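Putative tryptophan halogenase (Xanthomonas campestris pv. campestris, PDB 6Y1W) probably acts as a flavin-dependent halogenase that uses FAD, with the monooxygenase-type flavin chemistry inferred for its family. Local coordinates at residues G24-W29 / H352-G357; F88-A93 / G149-L154; H103-F108 / A145-R150; V334-A339 / R356-L361. One frame throughout, in Å; residues are numbered along the deposited sequence.

Four contacts illustrate how a chain closes its fold with mostly apolar surfaces; none has a hydrogen bond across its segments. Contacts 1 and 4 use the same helix, 350-363, and touch each other through I354 and G337; contact 1 turns the helix to the glycine-rich turn predicted to bind FAD, contact 4 to the end of strand 333-335. Contacts 2 and 3 share G149 and R150, and both reach the seven-stranded sheet, in which strands 91-99 and 102-107 are neighbours. Contacts 2 and 4 are buried: stacked aromatic rings in one, aliphatic side chains in the other, one of them pressed on the helix backbone at a glycine. Contacts 1 and 3 are partly buried, contact 3 reaching the surface at Q147.

Contact 1 (G24-W29 / H352-G357); sequences GGTAGW and HLIQRG
A27 and I354 bring helices 25-39 and 350-363 together at the first turn of the former, their CA atoms 6.0 Å apart. I354 supplies most of the surface. With CG1 anti to the carbonyl carbon and beside the backbone N (chi1 -67°), and the chain extended beyond, its two branches reach A27 together: I354 CG2 lies 3.9 Å from A27 CA, and I354 CD1 meets A27 CB, also at 3.9 Å. I354 CD1 also comes within 4.0 Å of T26 CG2, the side chains crossing at about a right angle, a less certain touch since the threonine has two conformers. The segment G24-W29 carries part of a glycine pattern of the Rossmann GxGxxG type, and G24 to A27 are predicted to bind FAD, so the contact includes two residues of the predicted cofactor site. In this crystal the backbone N atoms of T26 and A27 hydrogen-bond a tartrate, probably from the crystallisation liquor, consistent with an anion-receptive helix start. Around it, T26 also packs on A167 of helix 167-180 and A27 on C221 after strand 217-220, while L353 and Q355 carry helix 350-363 onto helices 371-397 and 65-73.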
loop_
_atom_site.group_PDB
_atom_site.type_symbol
_atom_site.label_atom_id
_atom_site.label_comp_id
_atom_site.label_asym_id
_atom_site.label_seq_id
_atom_site.Cartn_x
_atom_site.Cartn_y
_atom_site.Cartn_z
ATOM N N GLY A 24 1.922 32.630 -2.914
ATOM C CA GLY A 24 3.159 32.187 -3.514
ATOM C C GLY A 24 3.886 31.276 -2.554
ATOM O O GLY A 24 3.299 30.318 -2.037
ATOM N N GLY A 25 5.152 31.595 -2.302
ATOM C CA GLY A 25 6.000 30.848 -1.442
ATOM C C GLY A 25 6.173 29.439 -1.990
ATOM O O GLY A 25 5.978 29.149 -3.164
ATOM N N THR A 26 6.537 28.534 -1.096
ATOM C CA THR A 26 6.761 27.151 -1.481
ATOM C C THR A 26 5.481 26.501 -2.008
ATOM O O THR A 26 5.476 25.776 -3.008
ATOM C CB THR A 26 7.272 26.422 -0.247
ATOM O OG1 THR A 26 8.358 27.183 0.326
ATOM C CG2 THR A 26 7.707 25.058 -0.598
ATOM N N ALA A 27 4.385 26.685 -1.270
ATOM C CA ALA A 27 3.164 25.973 -1.661
ATOM C C ALA A 27 2.681 26.424 -3.027
ATOM O O ALA A 27 2.349 25.599 -3.888
ATOM C CB ALA A 27 2.063 26.178 -0.616
ATOM N N GLY A 28 2.615 27.734 -3.227
ATOM C CA GLY A 28 2.054 28.256 -4.465
ATOM C C GLY A 28 2.930 27.921 -5.658
ATOM O O GLY A 28 2.414 27.514 -6.723
ATOM N N TRP A 29 4.254 28.079 -5.501
ATOM C CA TRP A 29 5.104 27.869 -6.673
ATOM C C TRP A 29 5.396 26.398 -6.902
ATOM O O TRP A 29 5.655 26.005 -8.043
ATOM C CB TRP A 29 6.394 28.713 -6.574
ATOM C CG TRP A 29 6.098 30.191 -6.794
ATOM C CD1 TRP A 29 6.167 31.191 -5.866
ATOM C CD2 TRP A 29 5.633 30.804 -8.007
ATOM N NE1 TRP A 29 5.801 32.387 -6.436
ATOM C CE2 TRP A 29 5.455 32.171 -7.745
ATOM C CE3 TRP A 29 5.354 30.319 -9.285
ATOM C CZ2 TRP A 29 5.000 33.072 -8.720
ATOM C CZ3 TRP A 29 4.907 31.196 -10.244
ATOM C CH2 TRP A 29 4.727 32.566 -9.958
ATOM N N HIS A 352 6.833 17.856 1.903
ATOM C CA HIS A 352 6.234 16.601 1.460
ATOM C C HIS A 352 4.718 16.705 1.401
ATOM O O HIS A 352 4.083 16.207 0.461
ATOM C CB HIS A 352 6.667 15.496 2.416
ATOM C CG HIS A 352 5.879 14.238 2.248
ATOM N ND1 HIS A 352 6.199 13.283 1.307
ATOM C CD2 HIS A 352 4.796 13.773 2.912
ATOM C CE1 HIS A 352 5.342 12.274 1.399
ATOM N NE2 HIS A 352 4.486 12.546 2.374
ATOM N N LEU A 353 4.113 17.330 2.416
ATOM C CA LEU A 353 2.664 17.415 2.422
ATOM C C LEU A 353 2.153 18.335 1.330
ATOM O O LEU A 353 1.080 18.082 0.791
ATOM C CB LEU A 353 2.157 17.873 3.787
ATOM C CG LEU A 353 2.225 16.721 4.799
ATOM C CD1 LEU A 353 2.138 17.290 6.218
ATOM C CD2 LEU A 353 1.168 15.640 4.567
ATOM N N ILE A 354 2.907 19.385 0.984
ATOM C CA ILE A 354 2.569 20.183 -0.200
ATOM C C ILE A 354 2.627 19.314 -1.448
ATOM O O ILE A 354 1.701 19.301 -2.274
ATOM C CB ILE A 354 3.519 21.390 -0.320
ATOM C CG1 ILE A 354 3.278 22.364 0.843
ATOM C CG2 ILE A 354 3.221 22.123 -1.648
ATOM C CD1 ILE A 354 4.394 23.444 0.973
ATOM N N GLN A 355 3.743 18.593 -1.622
ATOM C CA GLN A 355 3.919 17.754 -2.800
ATOM C C GLN A 355 2.805 16.727 -2.911
ATOM O O GLN A 355 2.264 16.508 -4.004
ATOM C CB GLN A 355 5.266 17.041 -2.735
ATOM C CG GLN A 355 5.363 15.873 -3.706
ATOM C CD GLN A 355 6.739 15.230 -3.680
ATOM O OE1 GLN A 355 7.732 15.854 -3.225
ATOM N NE2 GLN A 355 6.835 14.007 -4.215
ATOM N N ARG A 356 2.438 16.082 -1.786
ATOM C CA ARG A 356 1.361 15.082 -1.873
ATOM C C ARG A 356 0.055 15.713 -2.340
ATOM O O ARG A 356 -0.679 15.125 -3.144
ATOM C CB ARG A 356 1.131 14.393 -0.523
ATOM C CG ARG A 356 2.295 13.517 -0.078
ATOM C CD ARG A 356 2.548 12.333 -1.042
ATOM N NE ARG A 356 1.318 11.571 -1.192
ATOM C CZ ARG A 356 0.825 11.153 -2.352
ATOM N NH1 ARG A 356 1.455 11.427 -3.496
ATOM N NH2 ARG A 356 -0.321 10.465 -2.363
ATOM N N GLY A 357 -0.278 16.890 -1.819
ATOM C CA GLY A 357 -1.517 17.529 -2.231
ATOM C C GLY A 357 -1.504 17.832 -3.719
ATOM O O GLY A 357 -2.529 17.708 -4.396
#

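Contact 2 (F88-A93 / G149-L154); sequences FKVGIA and GRFAHL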
loop_
_atom_site.group_PDB
_atom_site.type_symbol
_atom_site.label_atom_id
_atom_site.label_comp_id
_atom_site.label_asym_id
_atom_site.label_seq_id
_atom_site.Cartn_x
_atom_site.Cartn_y
_atom_site.Cartn_z
ATOM N N PHE A 88 23.061 17.707 1.282
ATOM C CA PHE A 88 22.389 16.418 1.360
ATOM C C PHE A 88 22.009 16.061 2.792
ATOM O O PHE A 88 22.674 16.456 3.762
ATOM C CB PHE A 88 23.272 15.310 0.760
ATOM C CG PHE A 88 23.456 15.446 -0.721
ATOM C CD1 PHE A 88 22.447 15.008 -1.605
ATOM C CD2 PHE A 88 24.590 16.035 -1.252
ATOM C CE1 PHE A 88 22.577 15.162 -2.981
ATOM C CE2 PHE A 88 24.717 16.190 -2.648
ATOM C CZ PHE A 88 23.717 15.755 -3.498
ATOM N N LYS A 89 20.929 15.274 2.906
ATOM C CA LYS A 89 20.421 14.822 4.195
ATOM C C LYS A 89 20.203 13.329 4.134
ATOM O O LYS A 89 19.543 12.855 3.210
ATOM C CB LYS A 89 19.076 15.516 4.504
ATOM C CG LYS A 89 18.413 14.991 5.784
ATOM C CD LYS A 89 17.030 15.599 5.939
ATOM C CE LYS A 89 16.284 14.904 7.115
ATOM N NZ LYS A 89 14.780 15.180 7.003
ATOM N N VAL A 90 20.740 12.589 5.120
ATOM C CA VAL A 90 20.494 11.147 5.202
ATOM C C VAL A 90 19.735 10.747 6.458
ATOM O O VAL A 90 19.454 9.554 6.637
ATOM C CB VAL A 90 21.797 10.332 5.088
ATOM C CG1 VAL A 90 22.444 10.553 3.728
ATOM C CG2 VAL A 90 22.770 10.719 6.222
ATOM N N GLY A 91 19.390 11.690 7.336
ATOM C CA GLY A 91 18.683 11.305 8.548
ATOM C C GLY A 91 18.550 12.485 9.493
ATOM O O GLY A 91 18.951 13.614 9.180
ATOM N N ILE A 92 17.986 12.190 10.676
ATOM C CA ILE A 92 17.764 13.161 11.750
ATOM C C ILE A 92 18.404 12.595 13.014
ATOM O O ILE A 92 18.117 11.447 13.398
ATOM C CB ILE A 92 16.268 13.402 12.024
ATOM C CG1 ILE A 92 15.582 13.926 10.743
ATOM C CG2 ILE A 92 16.055 14.415 13.137
ATOM C CD1 ILE A 92 14.066 14.148 10.877
ATOM N N ALA A 93 19.231 13.402 13.687
ATOM C CA ALA A 93 19.802 12.983 14.963
ATOM C C ALA A 93 18.887 13.460 16.079
ATOM O O ALA A 93 18.697 14.679 16.265
ATOM C CB ALA A 93 21.221 13.531 15.131
ATOM N N GLY A 149 29.620 11.846 8.343
ATOM C CA GLY A 149 29.605 13.050 7.511
ATOM C C GLY A 149 30.016 12.827 6.071
ATOM O O GLY A 149 30.711 13.678 5.477
ATOM N N ARG A 150 29.598 11.711 5.490
ATOM C CA ARG A 150 29.964 11.313 4.135
ATOM C C ARG A 150 28.733 11.207 3.241
ATOM O O ARG A 150 27.635 10.865 3.703
ATOM C CB ARG A 150 30.688 9.955 4.160
ATOM C CG ARG A 150 31.985 9.987 4.945
ATOM C CD ARG A 150 32.711 8.666 4.829
ATOM N NE ARG A 150 33.997 8.702 5.519
ATOM C CZ ARG A 150 35.148 9.051 4.954
ATOM N NH1 ARG A 150 35.191 9.405 3.676
ATOM N NH2 ARG A 150 36.261 9.051 5.681
ATOM N N PHE A 151 28.914 11.485 1.941
ATOM C CA PHE A 151 27.813 11.333 0.994
ATOM C C PHE A 151 28.353 11.248 -0.422
ATOM O O PHE A 151 29.200 12.067 -0.816
ATOM C CB PHE A 151 26.794 12.494 1.038
ATOM C CG PHE A 151 25.650 12.285 0.072
ATOM C CD1 PHE A 151 24.553 11.520 0.454
ATOM C CD2 PHE A 151 25.725 12.733 -1.248
ATOM C CE1 PHE A 151 23.539 11.256 -0.442
ATOM C CE2 PHE A 151 24.717 12.462 -2.160
ATOM C CZ PHE A 151 23.617 11.702 -1.750
ATOM N N ALA A 152 27.802 10.310 -1.191
ATOM C CA ALA A 152 27.773 10.367 -2.657
ATOM C C ALA A 152 26.621 9.482 -3.122
ATOM O O ALA A 152 26.132 8.660 -2.360
ATOM C CB ALA A 152 29.123 9.911 -3.255
ATOM N N HIS A 153 26.163 9.669 -4.372
ATOM C CA HIS A 153 25.149 8.760 -4.897
ATOM C C HIS A 153 25.751 7.376 -5.094
ATOM O O HIS A 153 26.929 7.236 -5.418
ATOM C CB HIS A 153 24.588 9.218 -6.252
ATOM C CG HIS A 153 24.046 10.604 -6.247
ATOM N ND1 HIS A 153 24.833 11.705 -6.508
ATOM C CD2 HIS A 153 22.804 11.074 -6.008
ATOM C CE1 HIS A 153 24.092 12.798 -6.442
ATOM N NE2 HIS A 153 22.857 12.444 -6.128
ATOM N N LEU A 154 24.920 6.359 -4.927
ATOM C CA LEU A 154 25.360 5.001 -5.231
ATOM C C LEU A 154 24.536 4.409 -6.362
ATOM O O LEU A 154 23.385 4.805 -6.565
ATOM C CB LEU A 154 25.254 4.103 -3.992
ATOM C CG LEU A 154 26.345 4.340 -2.949
ATOM C CD1 LEU A 154 26.086 3.522 -1.669
ATOM C CD2 LEU A 154 27.705 3.996 -3.572
#
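F88 and F151 have the closest CA atoms of the two segments, 7.4 Å apart; F88 lies on strand 87-89, which V90 separates from strand 91-99, whereas G149-L154 is an irregular run that leaves a helix at G149 with positive phi. The F88 and F151 rings form an offset stack, centroids 4.0 Å apart and planes at 13°. F151 CE2 sits over the centre of the F88 ring, and the displacement in turn places F88 CB over the face of F151, a CH-pi contact 3.9 Å from its centroid. F151 reaches this position with CG anti to its backbone N (chi1 -178°). V90 CG1 abuts the edge of the F151 ring, 4.0 Å from F151 CD1. Together with H153 the two phenylalanines make an aromatic cluster, which Y161 extends by meeting both phenyl rings edge-to-face. The cluster lies by the edge strand 87-89 of a three-stranded antiparallel sheet. K89, the predicted active-site lysine, has a side chain that sets off away from G149-L154, its NZ hydrogen-bonded to S348 OG and T62 O. H153 joins obliquely, its NE2 4.2 Å from F88 CE1 and its plane nearly perpendicular to the F88 ring; that NE2 is hydrogen-bonded to E77.

Contact 3 (H103-F108 / A145-R150); sequences HYIHSF and AAQEGR. With BUD ((2S,3S)-butane-2,3-diol), chain H.
I105 meets Q147 and A146 where strand 102-107 runs past the end of helix 141-148. The tip of the isoleucine does the touching: I105 CD1 lies 3.7 Å from Q147 CG and 4.2 Å from A146 CB, so it rests against the aliphatic part of the glutamine and the alanine methyl at once. With CG1 anti to the carbonyl carbon and beside the backbone N (chi1 -65°), and the chain extended, I105 reaches out towards the helix. Q147, itself exposed, passes it at a slant, and its OE1 is hydrogen-bonded to R144 NH1, one turn back; E148 OE2 makes a salt bridge to the same NH1. L143, on that helix too, widens the apolar patch by touching I105 and S107, and A146 packs on V90 as well.

Further along the strand, S107 OG donates to F108 O at 2.8 Å, in the carbonyl plane and on a lone pair, while Q447 OE1 takes the backbone N of S107. H106 sends its ring to helix 442-451: NE2 is hydrogen-bonded to S444 OG, and ND1 to OE2 of E347, a predicted tryptophan-binding residue. A butanediol occupies the pocket beside it, with O1 3.7 Å from H106 CE1 and C1 3.9 Å from F108 CE1; S444 OG and A441 N hold it by hydrogen bonds. Strand 102-107 is an outermost strand of the seven-stranded mixed sheet, paired with strand 91-99, and it lies between helix 141-148, reached by I105, and helix 442-451, reached by Y104 and H106.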
loop_
_atom_site.group_PDB
_atom_site.type_symbol
_atom_site.label_atom_id
_atom_site.label_comp_id
_atom_site.label_asym_id
_atom_site.label_seq_id
_atom_site.Cartn_x
_atom_site.Cartn_y
_atom_site.Cartn_z
ATOM N N HIS A 103 20.676 9.370 23.059
ATOM C CA HIS A 103 20.496 9.856 21.694
ATOM C C HIS A 103 20.396 8.692 20.724
ATOM O O HIS A 103 20.811 7.576 21.017
ATOM C CB HIS A 103 21.682 10.750 21.296
ATOM C CG HIS A 103 22.053 11.729 22.353
ATOM N ND1 HIS A 103 21.120 12.538 22.972
ATOM C CD2 HIS A 103 23.237 11.984 22.957
ATOM C CE1 HIS A 103 21.728 13.303 23.863
ATOM N NE2 HIS A 103 23.010 12.975 23.882
ATOM N N TYR A 104 19.836 8.958 19.549
ATOM C CA TYR A 104 19.838 7.966 18.473
ATOM C C TYR A 104 19.631 8.716 17.165
ATOM O O TYR A 104 19.375 9.922 17.163
ATOM C CB TYR A 104 18.727 6.886 18.670
ATOM C CG TYR A 104 17.316 7.431 18.412
ATOM C CD1 TYR A 104 16.626 8.180 19.380
ATOM C CD2 TYR A 104 16.696 7.229 17.192
ATOM C CE1 TYR A 104 15.376 8.700 19.135
ATOM C CE2 TYR A 104 15.456 7.757 16.934
ATOM C CZ TYR A 104 14.789 8.485 17.898
ATOM O OH TYR A 104 13.531 9.025 17.640
ATOM N N ILE A 105 19.736 7.984 16.054
ATOM C CA ILE A 105 19.511 8.552 14.718
ATOM C C ILE A 105 18.352 7.824 14.049
ATOM O O ILE A 105 18.287 6.582 14.060
ATOM C CB ILE A 105 20.782 8.452 13.841
ATOM C CG1 ILE A 105 21.887 9.332 14.439
ATOM C CG2 ILE A 105 20.507 8.885 12.381
ATOM C CD1 ILE A 105 23.272 8.975 13.839
ATOM N N HIS A 106 17.457 8.613 13.433
ATOM C CA HIS A 106 16.408 8.113 12.558
ATOM C C HIS A 106 16.876 8.415 11.143
ATOM O O HIS A 106 16.804 9.564 10.699
ATOM C CB HIS A 106 15.085 8.811 12.848
ATOM C CG HIS A 106 13.983 8.416 11.918
ATOM N ND1 HIS A 106 12.814 9.138 11.812
ATOM C CD2 HIS A 106 13.893 7.401 11.026
ATOM C CE1 HIS A 106 12.038 8.570 10.901
ATOM N NE2 HIS A 106 12.673 7.527 10.399
ATOM N N SER A 107 17.311 7.383 10.430
ATOM C CA SER A 107 17.888 7.591 9.104
ATOM C C SER A 107 16.916 7.125 8.040
ATOM O O SER A 107 15.938 6.427 8.316
ATOM C CB SER A 107 19.221 6.839 8.955
ATOM O OG SER A 107 19.007 5.437 8.845
ATOM N N PHE A 108 17.215 7.500 6.797
ATOM C CA PHE A 108 16.587 6.858 5.656
ATOM C C PHE A 108 17.177 5.467 5.470
ATOM O O PHE A 108 18.011 5.003 6.257
ATOM C CB PHE A 108 16.769 7.716 4.400
ATOM C CG PHE A 108 16.288 9.137 4.567
ATOM C CD1 PHE A 108 15.058 9.401 5.168
ATOM C CD2 PHE A 108 17.073 10.201 4.130
ATOM C CE1 PHE A 108 14.616 10.722 5.322
ATOM C CE2 PHE A 108 16.646 11.518 4.299
ATOM C CZ PHE A 108 15.427 11.780 4.871
ATOM N N ALA A 145 26.501 7.001 7.459
ATOM C CA ALA A 145 26.890 8.202 6.722
ATOM C C ALA A 145 26.539 9.468 7.499
ATOM O O ALA A 145 27.216 10.504 7.370
ATOM C CB ALA A 145 26.220 8.209 5.347
ATOM N N ALA A 146 25.482 9.409 8.305
ATOM C CA ALA A 146 25.187 10.528 9.194
ATOM C C ALA A 146 26.271 10.669 10.242
ATOM O O ALA A 146 26.719 11.778 10.526
ATOM C CB ALA A 146 23.811 10.334 9.863
ATOM N N GLN A 147 26.716 9.549 10.815
ATOM C CA GLN A 147 27.725 9.626 11.862
ATOM C C GLN A 147 29.046 10.148 11.338
ATOM O O GLN A 147 29.755 10.846 12.074
ATOM C CB GLN A 147 27.945 8.255 12.489
ATOM C CG GLN A 147 26.702 7.859 13.269
ATOM C CD GLN A 147 26.868 6.502 13.951
ATOM O OE1 GLN A 147 27.457 5.577 13.403
ATOM N NE2 GLN A 147 26.301 6.380 15.154
ATOM N N GLU A 148 29.424 9.767 10.123
ATOM C CA GLU A 148 30.758 10.083 9.618
ATOM C C GLU A 148 30.778 11.280 8.683
ATOM O O GLU A 148 31.864 11.656 8.222
ATOM C CB GLU A 148 31.357 8.878 8.880
ATOM C CG GLU A 148 31.457 7.599 9.725
ATOM C CD GLU A 148 32.292 7.774 10.959
ATOM O OE1 GLU A 148 33.200 8.651 10.947
ATOM O OE2 GLU A 148 32.052 7.038 11.956
ATOM N N GLY A 149 29.620 11.846 8.343
ATOM C CA GLY A 149 29.605 13.050 7.511
ATOM C C GLY A 149 30.016 12.827 6.071
ATOM O O GLY A 149 30.711 13.678 5.477
ATOM N N ARG A 150 29.598 11.711 5.490
ATOM C CA ARG A 150 29.964 11.313 4.135
ATOM C C ARG A 150 28.733 11.207 3.241
ATOM O O ARG A 150 27.635 10.865 3.703
ATOM C CB ARG A 150 30.688 9.955 4.160
ATOM C CG ARG A 150 31.985 9.987 4.945
ATOM C CD ARG A 150 32.711 8.666 4.829
ATOM N NE ARG A 150 33.997 8.702 5.519
ATOM C CZ ARG A 150 35.148 9.051 4.954
ATOM N NH1 ARG A 150 35.191 9.405 3.676
ATOM N NH2 ARG A 150 36.261 9.051 5.681
HETATM C C1 BUD H . 10.829 9.801 5.081
HETATM O O1 BUD H . 11.124 9.013 7.302
HETATM C C2 BUD H . 10.384 8.777 6.126
HETATM O O2 BUD H . 10.178 6.354 6.494
HETATM C C3 BUD H . 10.652 7.359 5.611
HETATM C C4 BUD H . 9.963 7.192 4.250
#

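Contact 4 (V334-A339 / R356-L361); sequences VALGLA and RGIVRL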
loop_
_atom_site.group_PDB
_atom_site.type_symbol
_atom_site.label_atom_id
_atom_site.label_comp_id
_atom_site.label_asym_id
_atom_site.label_seq_id
_atom_site.Cartn_x
_atom_site.Cartn_y
_atom_site.Cartn_z
ATOM N N VAL A 334 -8.971 23.788 -3.628
ATOM C CA VAL A 334 -8.079 22.791 -3.017
ATOM C C VAL A 334 -7.077 23.545 -2.161
ATOM O O VAL A 334 -6.342 24.409 -2.671
ATOM C CB VAL A 334 -7.368 21.925 -4.076
ATOM C CG1 VAL A 334 -6.421 20.950 -3.408
ATOM C CG2 VAL A 334 -8.380 21.133 -4.924
ATOM N N ALA A 335 -7.032 23.221 -0.856
ATOM C CA ALA A 335 -6.024 23.839 0.008
ATOM C C ALA A 335 -4.721 23.047 -0.009
ATOM O O ALA A 335 -4.724 21.813 -0.022
ATOM C CB ALA A 335 -6.536 23.952 1.453
ATOM N N LEU A 336 -3.594 23.775 0.022
ATOM C CA LEU A 336 -2.264 23.168 0.082
ATOM C C LEU A 336 -1.410 23.847 1.142
ATOM O O LEU A 336 -1.603 25.021 1.453
ATOM C CB LEU A 336 -1.567 23.315 -1.281
ATOM C CG LEU A 336 -2.240 22.658 -2.465
ATOM C CD1 LEU A 336 -1.620 23.149 -3.788
ATOM C CD2 LEU A 336 -2.119 21.102 -2.359
ATOM N N GLY A 337 -0.436 23.108 1.682
ATOM C CA GLY A 337 0.459 23.723 2.653
ATOM C C GLY A 337 -0.261 24.095 3.931
ATOM O O GLY A 337 -1.162 23.386 4.370
ATOM N N LEU A 338 0.135 25.219 4.542
ATOM C CA LEU A 338 -0.433 25.592 5.842
ATOM C C LEU A 338 -1.951 25.737 5.795
ATOM O O LEU A 338 -2.631 25.480 6.798
ATOM C CB LEU A 338 0.178 26.902 6.326
ATOM C CG LEU A 338 1.654 26.787 6.702
ATOM C CD1 LEU A 338 2.229 28.187 6.993
ATOM C CD2 LEU A 338 1.795 25.871 7.878
ATOM N N ALA A 339 -2.504 26.163 4.658
ATOM C CA ALA A 339 -3.959 26.259 4.593
ATOM C C ALA A 339 -4.651 24.921 4.778
ATOM O O ALA A 339 -5.856 24.911 5.115
ATOM C CB ALA A 339 -4.403 26.865 3.245
ATOM N N ARG A 356 2.438 16.082 -1.786
ATOM C CA ARG A 356 1.361 15.082 -1.873
ATOM C C ARG A 356 0.055 15.713 -2.340
ATOM O O ARG A 356 -0.679 15.125 -3.144
ATOM C CB ARG A 356 1.131 14.393 -0.523
ATOM C CG ARG A 356 2.295 13.517 -0.078
ATOM C CD ARG A 356 2.548 12.333 -1.042
ATOM N NE ARG A 356 1.318 11.571 -1.192
ATOM C CZ ARG A 356 0.825 11.153 -2.352
ATOM N NH1 ARG A 356 1.455 11.427 -3.496
ATOM N NH2 ARG A 356 -0.321 10.465 -2.363
ATOM N N GLY A 357 -0.278 16.890 -1.819
ATOM C CA GLY A 357 -1.517 17.529 -2.231
ATOM C C GLY A 357 -1.504 17.832 -3.719
ATOM O O GLY A 357 -2.529 17.708 -4.396
ATOM N N ILE A 358 -0.345 18.249 -4.238
ATOM C CA ILE A 358 -0.216 18.601 -5.659
ATOM C C ILE A 358 -0.281 17.345 -6.529
ATOM O O ILE A 358 -1.021 17.279 -7.530
ATOM C CB ILE A 358 1.115 19.351 -5.892
ATOM C CG1 ILE A 358 1.110 20.704 -5.198
ATOM C CG2 ILE A 358 1.397 19.490 -7.428
ATOM C CD1 ILE A 358 2.524 21.316 -5.059
ATOM N N VAL A 359 0.546 16.355 -6.201
ATOM C CA VAL A 359 0.606 15.132 -6.987
ATOM C C VAL A 359 -0.746 14.438 -6.971
ATOM O O VAL A 359 -1.223 13.951 -8.005
ATOM C CB VAL A 359 1.723 14.211 -6.461
ATOM C CG1 VAL A 359 1.633 12.794 -7.127
ATOM C CG2 VAL A 359 3.074 14.842 -6.783
ATOM N N ARG A 360 -1.401 14.402 -5.813
ATOM C CA ARG A 360 -2.716 13.768 -5.769
ATOM C C ARG A 360 -3.708 14.521 -6.638
ATOM O O ARG A 360 -4.524 13.897 -7.327
ATOM C CB ARG A 360 -3.241 13.691 -4.338
ATOM C CG ARG A 360 -4.470 12.780 -4.223
ATOM C CD ARG A 360 -5.079 12.878 -2.833
ATOM N NE ARG A 360 -4.054 12.627 -1.812
ATOM C CZ ARG A 360 -3.609 13.534 -0.949
ATOM N NH1 ARG A 360 -4.074 14.781 -0.938
ATOM N NH2 ARG A 360 -2.660 13.173 -0.082
ATOM N N LEU A 361 -3.633 15.865 -6.634
ATOM C CA LEU A 361 -4.528 16.663 -7.483
ATOM C C LEU A 361 -4.277 16.355 -8.951
ATOM O O LEU A 361 -5.220 16.223 -9.746
ATOM C CB LEU A 361 -4.301 18.154 -7.243
ATOM C CG LEU A 361 -5.155 19.123 -8.096
ATOM C CD1 LEU A 361 -6.667 18.826 -8.042
ATOM C CD2 LEU A 361 -4.896 20.590 -7.634
#
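L336 gives up the most surface to helix 350-363, with L361 and V334 next. Its two methyls have separate partners. L336 CD2 presses on the helix backbone, 3.6 Å from both CA and C of G357, a position available because that residue has no side chain; the L336 and G357 CA atoms are 6.1 Å apart. L336 CD1 meets I358 CG1 at 3.9 Å, the side chains crossing at about a right angle. L336 achieves this with CG anti to the carbonyl carbon (chi1 -61°). One turn further along the helix, L361 turns CD1 towards V334 CG2, 4.2 Å away, where the CA atoms have spread to 8.4 Å and both side chains bridge the gap. V334 lies on strand 333-335, a neighbour of strand 217-220 in the eight-stranded mixed sheet of the Rossmann-type fold, and beyond L336 the chain turns at G337 into L338, predicted to bind FAD. I358 also packs on M30, A31 and A34 of helix 25-39. The helix's arginines find partners on helix 371-397: R356 forms a salt bridge with E384, and R360 a cation-pi contact with Y377. With buried aliphatic side chains meeting one another and the helix backbone, the strand end is placed by shape and dispersion, without directional bonds between the segments.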